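Local atomic coordinates of integrase (Enterobacteria phage lambda, PDB entry 1AE9), a protein that inserts the phage genome into the host chromosome by site-specific recombination and, with excisionase, removes it again, here as its catalytic domain alone. Residues A[25-30]-A[132-137]; A[33-36]-A[42-45]; A[52-57]-A[63-68]; A[73-78]-A[139-144]. All coordinates share one frame; numbering follows the deposited sequence.

Contact 1: A[25-30]-A[132-137]; sequences LAMELA and HELRSL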
# COMPACT_ATOMS: atom_id res chain seq x y z
N LEU A 25 2.36 -20.90 4.03
CA LEU A 25 3.00 -21.22 2.76
C LEU A 25 3.93 -20.09 2.30
O LEU A 25 5.03 -20.35 1.80
CB LEU A 25 1.94 -21.54 1.70
CG LEU A 25 1.14 -22.81 2.04
CD1 LEU A 25 -0.08 -22.93 1.14
CD2 LEU A 25 2.03 -24.04 1.93
N ALA A 26 3.51 -18.85 2.50
CA ALA A 26 4.35 -17.71 2.13
C ALA A 26 5.60 -17.70 3.02
O ALA A 26 6.70 -17.40 2.55
CB ALA A 26 3.58 -16.41 2.27
N MET A 27 5.43 -18.05 4.30
CA MET A 27 6.55 -18.11 5.25
C MET A 27 7.57 -19.15 4.80
O MET A 27 8.78 -18.87 4.75
CB MET A 27 6.07 -18.44 6.68
CG MET A 27 5.42 -17.27 7.41
SD MET A 27 4.66 -17.71 8.98
CE MET A 27 6.17 -18.14 9.94
N GLU A 28 7.09 -20.33 4.45
CA GLU A 28 7.97 -21.40 3.99
C GLU A 28 8.71 -21.00 2.71
O GLU A 28 9.92 -21.18 2.60
CB GLU A 28 7.18 -22.68 3.75
CG GLU A 28 6.68 -23.33 5.01
CD GLU A 28 5.87 -24.58 4.75
OE1 GLU A 28 5.53 -24.85 3.58
OE2 GLU A 28 5.55 -25.29 5.73
N LEU A 29 7.97 -20.42 1.76
CA LEU A 29 8.56 -20.01 0.50
C LEU A 29 9.61 -18.91 0.70
O LEU A 29 10.64 -18.89 0.02
CB LEU A 29 7.45 -19.56 -0.47
CG LEU A 29 7.68 -19.82 -1.96
CD1 LEU A 29 7.79 -21.32 -2.23
CD2 LEU A 29 6.53 -19.22 -2.76
N ALA A 30 9.39 -18.02 1.66
CA ALA A 30 10.33 -16.95 1.94
C ALA A 30 11.66 -17.49 2.47
O ALA A 30 12.73 -17.00 2.08
CB ALA A 30 9.73 -15.99 2.96
N HIS A 132 10.07 -9.35 6.40
CA HIS A 132 11.36 -9.20 5.75
C HIS A 132 12.48 -9.96 6.47
O HIS A 132 13.44 -10.41 5.84
CB HIS A 132 11.78 -7.73 5.60
CG HIS A 132 13.15 -7.56 5.03
ND1 HIS A 132 14.26 -7.30 5.81
CD2 HIS A 132 13.61 -7.70 3.76
CE1 HIS A 132 15.34 -7.29 5.05
NE2 HIS A 132 14.98 -7.53 3.80
N GLU A 133 12.36 -10.13 7.78
CA GLU A 133 13.39 -10.84 8.52
C GLU A 133 13.55 -12.30 8.12
O GLU A 133 14.56 -12.93 8.45
CB GLU A 133 13.19 -10.68 10.03
CG GLU A 133 13.87 -9.43 10.60
CD GLU A 133 13.58 -8.16 9.80
OE1 GLU A 133 12.46 -7.63 9.90
OE2 GLU A 133 14.48 -7.68 9.06
N LEU A 134 12.58 -12.82 7.38
CA LEU A 134 12.63 -14.21 6.92
C LEU A 134 13.72 -14.39 5.85
O LEU A 134 14.22 -15.49 5.67
CB LEU A 134 11.26 -14.64 6.37
CG LEU A 134 10.15 -14.76 7.42
CD1 LEU A 134 8.83 -15.07 6.76
CD2 LEU A 134 10.50 -15.85 8.41
N ARG A 135 14.08 -13.30 5.18
CA ARG A 135 15.13 -13.32 4.15
C ARG A 135 16.51 -13.44 4.81
O ARG A 135 17.37 -14.18 4.33
CB ARG A 135 15.03 -12.04 3.30
CG ARG A 135 16.05 -11.91 2.18
CD ARG A 135 15.62 -10.80 1.20
NE ARG A 135 16.75 -10.15 0.53
CZ ARG A 135 17.31 -10.55 -0.61
NH1 ARG A 135 16.86 -11.63 -1.25
NH2 ARG A 135 18.33 -9.87 -1.11
N SER A 136 16.71 -12.74 5.93
CA SER A 136 17.96 -12.81 6.67
C SER A 136 18.07 -14.20 7.30
O SER A 136 19.15 -14.79 7.34
CB SER A 136 18.00 -11.77 7.79
OG SER A 136 17.86 -10.46 7.27
N LEU A 137 16.94 -14.72 7.79
CA LEU A 137 16.93 -16.06 8.39
C LEU A 137 17.36 -17.07 7.33
O LEU A 137 18.21 -17.92 7.59
CB LEU A 137 15.55 -16.40 8.97
CG LEU A 137 15.37 -17.81 9.57
CD1 LEU A 137 16.39 -18.08 10.66
CD2 LEU A 137 13.97 -17.96 10.10
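Ala-30 and Leu-134 bring helix 21-33 and helix 133-145 together, with their CA atoms 6.1 Å apart. The contact lies in the helical core of the tyrosine recombinase catalytic domain, close to the centre of the chain. It is wholly apolar, and no hydrogen bond crosses it. Leu-134 carries one side. Its CG stands anti to the carbonyl carbon (chi1 -68°), and CD1 is sent over helix 21-33, between Ala-30 and Met-27. The small Ala-30 lets the backbones come close: its methyl CB meets Leu-134 CB at 4.0 Å. Met-27 is touched on its inner part, CA and CG, and its chain bends at chi3 beyond that point. Tyr-9 of helix 6-15 and Phe-113 of helix 106-120 pack on both Met-27 and Leu-134 and complete the cluster. Two predicted active-site residues, His-132 and Arg-135, lie in the same segment as Leu-134. Arg-135 leads away from the contact, and its guanidinium donates to the carbonyls of Gly-34 and Leu-155. His-132 ND1 is hydrogen-bonded to Glu-133 OE2 over 3.3 Å, and the carboxylate is met from above its plane. Across the helices, Met-27 CG lies 4.1 Å from Leu-134 CD1.

Contact 2: A[33-36]-A[42-45]; sequences TGQR and EMKW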
# COMPACT_ATOMS: atom_id res chain seq x y z
N THR A 33 13.43 -19.96 -0.44
CA THR A 33 13.91 -19.30 -1.65
C THR A 33 14.76 -18.07 -1.33
O THR A 33 15.51 -17.59 -2.19
CB THR A 33 12.76 -18.84 -2.61
OG1 THR A 33 12.05 -17.74 -2.02
CG2 THR A 33 11.80 -19.98 -2.91
N GLY A 34 14.62 -17.54 -0.12
CA GLY A 34 15.37 -16.36 0.28
C GLY A 34 15.02 -15.07 -0.47
O GLY A 34 15.74 -14.07 -0.35
N GLN A 35 13.91 -15.07 -1.21
CA GLN A 35 13.51 -13.90 -1.98
C GLN A 35 12.72 -12.84 -1.21
O GLN A 35 12.00 -13.16 -0.26
CB GLN A 35 12.75 -14.33 -3.24
CG GLN A 35 13.56 -15.24 -4.18
CD GLN A 35 14.96 -14.70 -4.46
OE1 GLN A 35 15.12 -13.61 -5.02
NE2 GLN A 35 15.97 -15.44 -4.05
N ARG A 36 12.89 -11.58 -1.59
CA ARG A 36 12.19 -10.47 -0.95
C ARG A 36 10.69 -10.70 -1.13
O ARG A 36 10.27 -11.28 -2.13
CB ARG A 36 12.58 -9.15 -1.60
CG ARG A 36 14.05 -8.77 -1.44
CD ARG A 36 14.29 -7.38 -2.01
NE ARG A 36 15.68 -6.95 -1.94
CZ ARG A 36 16.64 -7.34 -2.78
NH1 ARG A 36 16.37 -8.19 -3.77
NH2 ARG A 36 17.86 -6.85 -2.66
N GLU A 42 5.13 -11.86 -6.66
CA GLU A 42 5.14 -11.80 -8.13
C GLU A 42 5.29 -13.17 -8.83
O GLU A 42 4.85 -13.34 -9.97
CB GLU A 42 6.24 -10.85 -8.61
CG GLU A 42 5.98 -9.37 -8.33
CD GLU A 42 4.72 -8.86 -9.01
OE1 GLU A 42 4.59 -9.05 -10.24
OE2 GLU A 42 3.84 -8.29 -8.31
N MET A 43 5.86 -14.15 -8.12
CA MET A 43 6.08 -15.49 -8.66
C MET A 43 4.83 -16.14 -9.23
O MET A 43 3.78 -16.14 -8.58
CB MET A 43 6.65 -16.41 -7.57
CG MET A 43 7.97 -15.94 -7.00
SD MET A 43 8.52 -17.00 -5.68
CE MET A 43 10.14 -16.35 -5.41
N LYS A 44 4.96 -16.74 -10.41
CA LYS A 44 3.85 -17.42 -11.07
C LYS A 44 4.29 -18.81 -11.48
O LYS A 44 5.48 -19.09 -11.58
CB LYS A 44 3.41 -16.65 -12.32
CG LYS A 44 2.90 -15.24 -12.06
CD LYS A 44 2.27 -14.64 -13.31
CE LYS A 44 3.14 -14.87 -14.56
NZ LYS A 44 4.54 -14.37 -14.43
N TRP A 45 3.31 -19.69 -11.72
CA TRP A 45 3.60 -21.07 -12.12
C TRP A 45 4.36 -21.14 -13.44
O TRP A 45 5.16 -22.05 -13.65
CB TRP A 45 2.31 -21.89 -12.17
CG TRP A 45 1.65 -21.98 -10.83
CD1 TRP A 45 0.49 -21.36 -10.44
CD2 TRP A 45 2.14 -22.67 -9.67
NE1 TRP A 45 0.24 -21.62 -9.12
CE2 TRP A 45 1.24 -22.42 -8.62
CE3 TRP A 45 3.27 -23.48 -9.43
CZ2 TRP A 45 1.42 -22.94 -7.33
CZ3 TRP A 45 3.45 -23.99 -8.15
CH2 TRP A 45 2.53 -23.72 -7.12
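Thr-33 and Gln-35 receive the tip of Met-43 where the chain turns out of helix 21-33. Thr-33 comes first. Its OG1 sits between the backbone N and the carbonyl carbon (chi1 71°), bonds to the carbonyl of Leu-29 one helical turn back, and lies 4.1 Å from Met-43 CE. Gly-34 then leaves the helix with positive phi, and its carbonyl takes a hydrogen bond from Arg-135. Gln-35 makes the closest approach. The methyl CE of Met-43 rests against its CB and CG, 3.8 Å from CG, and the two side chains cross at about a right angle. Met-43 is extended beyond CG, which carries its methyl across to the turn. Gln-35 instead bends at chi2 (-48°), turning its amide away from the methionine. NE2 donates to Thr-33 O over 2.9 Å, with the acceptor in the amide plane, and also to the carbonyl of Leu-154. OE1 accepts from Gln-57. The buried amide is thus held at both ends. Leu-53 and Val-55 of strand 52-56 also pack on Met-43, which joins the sheet to the turn. Arg-36 follows at the N-cap position of helix 37-42, and its NH1 bonds to Gln-57. Arg-36 is a predicted active-site residue, consistent with this turn forming part of the catalytic site of the tyrosine recombinase domain.

Contact 3: A[52-57]-A[63-68]; sequences YLYVEQ and KIAIPT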
# COMPACT_ATOMS: atom_id res chain seq x y z
N TYR A 52 13.23 -25.53 -12.33
CA TYR A 52 13.85 -24.26 -11.94
C TYR A 52 12.82 -23.14 -11.88
O TYR A 52 11.99 -23.01 -12.78
CB TYR A 52 14.99 -23.87 -12.88
CG TYR A 52 16.29 -24.57 -12.58
CD1 TYR A 52 16.55 -25.85 -13.06
CD2 TYR A 52 17.26 -23.96 -11.78
CE1 TYR A 52 17.73 -26.52 -12.75
CE2 TYR A 52 18.45 -24.62 -11.46
CZ TYR A 52 18.67 -25.90 -11.95
OH TYR A 52 19.83 -26.57 -11.63
N LEU A 53 12.86 -22.36 -10.80
CA LEU A 53 11.98 -21.22 -10.61
C LEU A 53 12.79 -19.98 -11.00
O LEU A 53 13.78 -19.65 -10.35
CB LEU A 53 11.51 -21.12 -9.15
CG LEU A 53 10.80 -19.84 -8.69
CD1 LEU A 53 9.53 -19.58 -9.47
CD2 LEU A 53 10.51 -19.93 -7.21
N TYR A 54 12.40 -19.36 -12.10
CA TYR A 54 13.08 -18.17 -12.62
C TYR A 54 12.58 -16.91 -11.94
O TYR A 54 11.38 -16.64 -11.93
CB TYR A 54 12.89 -18.07 -14.14
CG TYR A 54 13.68 -19.12 -14.89
CD1 TYR A 54 13.24 -20.44 -14.95
CD2 TYR A 54 14.90 -18.81 -15.47
CE1 TYR A 54 14.00 -21.43 -15.56
CE2 TYR A 54 15.67 -19.79 -16.09
CZ TYR A 54 15.22 -21.09 -16.13
OH TYR A 54 16.00 -22.06 -16.72
N VAL A 55 13.50 -16.14 -11.38
CA VAL A 55 13.15 -14.93 -10.67
C VAL A 55 13.97 -13.72 -11.10
O VAL A 55 15.21 -13.77 -11.12
CB VAL A 55 13.37 -15.12 -9.13
CG1 VAL A 55 13.21 -13.80 -8.39
CG2 VAL A 55 12.41 -16.17 -8.58
N GLU A 56 13.28 -12.66 -11.51
CA GLU A 56 13.98 -11.42 -11.83
C GLU A 56 13.56 -10.51 -10.69
O GLU A 56 12.39 -10.14 -10.57
CB GLU A 56 13.56 -10.78 -13.15
CG GLU A 56 14.29 -9.44 -13.30
CD GLU A 56 14.05 -8.74 -14.61
OE1 GLU A 56 13.51 -9.35 -15.55
OE2 GLU A 56 14.42 -7.55 -14.70
N GLN A 57 14.51 -10.17 -9.83
CA GLN A 57 14.22 -9.33 -8.70
C GLN A 57 13.75 -7.96 -9.16
O GLN A 57 14.44 -7.28 -9.93
CB GLN A 57 15.43 -9.26 -7.79
CG GLN A 57 15.91 -10.66 -7.36
CD GLN A 57 17.00 -10.62 -6.32
OE1 GLN A 57 17.66 -9.60 -6.14
NE2 GLN A 57 17.16 -11.72 -5.60
N LYS A 63 18.72 -11.56 -12.16
CA LYS A 63 17.99 -12.71 -12.69
C LYS A 63 18.62 -14.04 -12.27
O LYS A 63 19.74 -14.36 -12.69
CB LYS A 63 17.93 -12.62 -14.22
CG LYS A 63 16.96 -11.58 -14.74
CD LYS A 63 17.02 -11.44 -16.25
CE LYS A 63 18.30 -10.76 -16.68
NZ LYS A 63 18.49 -9.46 -15.99
N ILE A 64 17.89 -14.83 -11.49
CA ILE A 64 18.40 -16.11 -11.01
C ILE A 64 17.45 -17.26 -11.28
O ILE A 64 16.24 -17.08 -11.37
CB ILE A 64 18.69 -16.06 -9.48
CG1 ILE A 64 17.42 -15.73 -8.70
CG2 ILE A 64 19.76 -15.02 -9.17
CD1 ILE A 64 17.63 -15.69 -7.20
N ALA A 65 18.01 -18.46 -11.43
CA ALA A 65 17.22 -19.66 -11.66
C ALA A 65 17.40 -20.51 -10.41
O ALA A 65 18.50 -21.00 -10.14
CB ALA A 65 17.72 -20.40 -12.90
N ILE A 66 16.33 -20.64 -9.62
CA ILE A 66 16.38 -21.38 -8.36
C ILE A 66 15.94 -22.84 -8.51
O ILE A 66 14.83 -23.11 -8.96
CB ILE A 66 15.49 -20.70 -7.26
CG1 ILE A 66 15.79 -19.20 -7.18
CG2 ILE A 66 15.76 -21.34 -5.90
CD1 ILE A 66 14.88 -18.44 -6.22
N PRO A 67 16.82 -23.79 -8.16
CA PRO A 67 16.44 -25.20 -8.29
C PRO A 67 15.36 -25.53 -7.26
O PRO A 67 15.52 -25.23 -6.07
CB PRO A 67 17.76 -25.93 -8.02
CG PRO A 67 18.48 -25.02 -7.07
CD PRO A 67 18.19 -23.65 -7.64
N THR A 68 14.27 -26.14 -7.72
CA THR A 68 13.16 -26.48 -6.83
C THR A 68 13.45 -27.66 -5.90
O THR A 68 12.61 -28.05 -5.09
CB THR A 68 11.88 -26.76 -7.62
OG1 THR A 68 12.13 -27.80 -8.57
CG2 THR A 68 11.42 -25.51 -8.35
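Tyr-52 and Tyr-54 both meet Ala-65 of the neighbouring strand, and Tyr-52 also meets Pro-67. With chi1 at -81° the Tyr-52 ring stands beside its own backbone N, and its end comes to Pro-67. Pro-67 CA lies over a face of the Tyr-52 ring in a CH-pi contact, 4.1 Å from the centroid. The Ala-65 carbonyl oxygen comes to the edge of the same ring, near its plane. Ala-65 also serves the second tyrosine: its methyl CB sits over a face of the Tyr-54 ring, offset toward the rim and 3.8 Å from CE2. Farther along this side, Glu-56 and Lys-63 run side by side in the same direction. They touch through their chains, CG to CG at 3.7 Å, while their charged atoms stay apart. The other side of the sheet is apolar and buried. Val-55 CG2 meets Ile-66 CD1 obliquely at 4.1 Å. Four nearly straight backbone bonds join the strands, two between Leu-53 and Ile-66 and two between Val-55 and Ile-64. Leu-53 N reaches Ile-66 O at 2.8 Å. At the strand end, the Gln-57 amide hydrogen-bonds to Gln-35 and, through OE1, to Arg-36, a predicted active-site residue. Lys-118 of the second subunit donates to the carbonyl of Glu-56. This antiparallel beta hairpin, its strands at 156°, belongs to the sheet of the tyrosine recombinase catalytic domain; its connecting loop holds Lys-59, the predicted active-site lysine.

Contact 4: A[73-78]-A[139-144]; sequences DALGIS and ARLYEK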
# COMPACT_ATOMS: atom_id res chain seq x y z
N ASP A 73 16.97 -27.65 5.80
CA ASP A 73 17.06 -28.72 6.78
C ASP A 73 16.67 -28.36 8.20
O ASP A 73 15.87 -29.07 8.82
CB ASP A 73 18.45 -29.34 6.75
CG ASP A 73 18.78 -29.96 5.40
OD1 ASP A 73 17.85 -30.43 4.71
OD2 ASP A 73 19.97 -29.96 5.04
N ALA A 74 17.16 -27.23 8.70
CA ALA A 74 16.88 -26.80 10.07
C ALA A 74 15.40 -26.72 10.45
O ALA A 74 15.04 -26.90 11.62
CB ALA A 74 17.57 -25.47 10.35
N LEU A 75 14.54 -26.47 9.47
CA LEU A 75 13.11 -26.34 9.72
C LEU A 75 12.27 -27.39 9.01
O LEU A 75 11.04 -27.41 9.15
CB LEU A 75 12.64 -24.94 9.34
CG LEU A 75 13.20 -23.81 10.20
CD1 LEU A 75 12.89 -22.47 9.57
CD2 LEU A 75 12.63 -23.89 11.60
N GLY A 76 12.93 -28.27 8.26
CA GLY A 76 12.21 -29.31 7.54
C GLY A 76 11.35 -28.75 6.42
O GLY A 76 10.24 -29.23 6.17
N ILE A 77 11.86 -27.72 5.74
CA ILE A 77 11.13 -27.10 4.63
C ILE A 77 11.64 -27.62 3.30
O ILE A 77 12.82 -27.53 3.00
CB ILE A 77 11.25 -25.57 4.65
CG1 ILE A 77 10.62 -25.00 5.92
CG2 ILE A 77 10.56 -24.98 3.43
CD1 ILE A 77 10.92 -23.53 6.15
N SER A 78 10.74 -28.22 2.52
CA SER A 78 11.09 -28.72 1.21
C SER A 78 10.43 -27.80 0.20
O SER A 78 9.22 -27.62 0.24
CB SER A 78 10.57 -30.14 1.03
OG SER A 78 10.67 -30.55 -0.33
N ALA A 139 19.22 -16.64 4.74
CA ALA A 139 20.66 -16.49 4.53
C ALA A 139 21.49 -17.20 5.61
O ALA A 139 22.39 -17.96 5.27
CB ALA A 139 21.04 -15.01 4.46
N ARG A 140 21.19 -16.95 6.89
CA ARG A 140 21.93 -17.57 8.00
C ARG A 140 21.80 -19.09 8.00
O ARG A 140 22.77 -19.81 8.24
CB ARG A 140 21.49 -17.00 9.35
CG ARG A 140 21.78 -15.51 9.52
CD ARG A 140 21.53 -15.03 10.95
NE ARG A 140 20.18 -15.34 11.44
CZ ARG A 140 19.14 -14.51 11.35
NH1 ARG A 140 19.27 -13.31 10.80
NH2 ARG A 140 17.96 -14.88 11.83
N LEU A 141 20.60 -19.59 7.71
CA LEU A 141 20.39 -21.03 7.67
C LEU A 141 21.14 -21.67 6.50
O LEU A 141 21.72 -22.75 6.65
CB LEU A 141 18.90 -21.36 7.58
CG LEU A 141 18.02 -20.99 8.79
CD1 LEU A 141 16.59 -21.46 8.55
CD2 LEU A 141 18.58 -21.62 10.06
N TYR A 142 21.10 -21.02 5.33
CA TYR A 142 21.78 -21.52 4.13
C TYR A 142 23.30 -21.41 4.24
O TYR A 142 24.02 -22.24 3.68
CB TYR A 142 21.29 -20.80 2.87
CG TYR A 142 20.09 -21.48 2.24
CD1 TYR A 142 20.06 -22.86 2.07
CD2 TYR A 142 18.98 -20.74 1.81
CE1 TYR A 142 18.96 -23.50 1.50
CE2 TYR A 142 17.88 -21.37 1.24
CZ TYR A 142 17.88 -22.75 1.08
OH TYR A 142 16.82 -23.39 0.50
N GLU A 143 23.77 -20.39 4.94
CA GLU A 143 25.20 -20.18 5.16
C GLU A 143 25.77 -21.37 5.94
O GLU A 143 26.90 -21.79 5.71
CB GLU A 143 25.42 -18.88 5.93
N LYS A 144 24.99 -21.89 6.88
CA LYS A 144 25.41 -23.02 7.70
C LYS A 144 25.26 -24.33 6.94
O LYS A 144 26.20 -25.12 6.84
CB LYS A 144 24.62 -23.05 9.01
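Leu-141 has the most surface buried here, and its two methyls divide the work between Ala-74 and Leu-75. From helix 133-145 it points at the turn 73-76. A chi1 of -65° sets the branch of Leu-141 beside its own backbone N, with both methyls toward the turn. CD2 meets the methyl of Ala-74, CB to CD2 at 4.0 Å. CD1 goes to the tip of Leu-75, also at 4.0 Å between the two CD1 atoms. The CB of Ala-74 points toward the helix. The Leu-75 side chain starts in another direction and comes closer at its end, crossing Leu-141 at about a right angle. The backbones remain well separated, with the CA atoms of Ala-74 and Leu-141 7.2 Å apart. No hydrogen bond links the segments themselves, so methyl groups alone make the join. Around them, Leu-75 also packs on Ala-6, Tyr-9 and Leu-10 of helix 6-15, and Leu-141 on Ile-72 and Val-31. Beside the cluster, Asp-73 N bonds to the side chain of Gln-145, a polar tie to the end of the same helix. The turn itself is closed by a bond from Gly-76 N to Asp-73 O over 3.1 Å. Gly-76 has positive phi, and with Ile-77 it faces Ile-72. This is a G1 beta bulge, in the small hairpin of strands 71-72 and 77-78 that packs against helix 133-145.

In the fold
From the N terminus, helix 21-33 supplies the first half of contact 1. Contact 2 closes a short loop around helix 37-42. Contact 3 then closes the hairpin of strands 52-56 and 63-67. Both lie in series, nested inside the long loop that contact 1 closes at helix 133-145. Contact 4 opens within that loop, at 73-78, but closes beyond it on the same helix, so contacts 1 and 4 cross. Arg-135 ties contact 1 to contact 2, and Gln-57 ties contact 2 to contact 3. Helix 133-145 is thus joined to helix 21-33, the active-site turn and the small hairpin, with the larger sheet reached through contact 2.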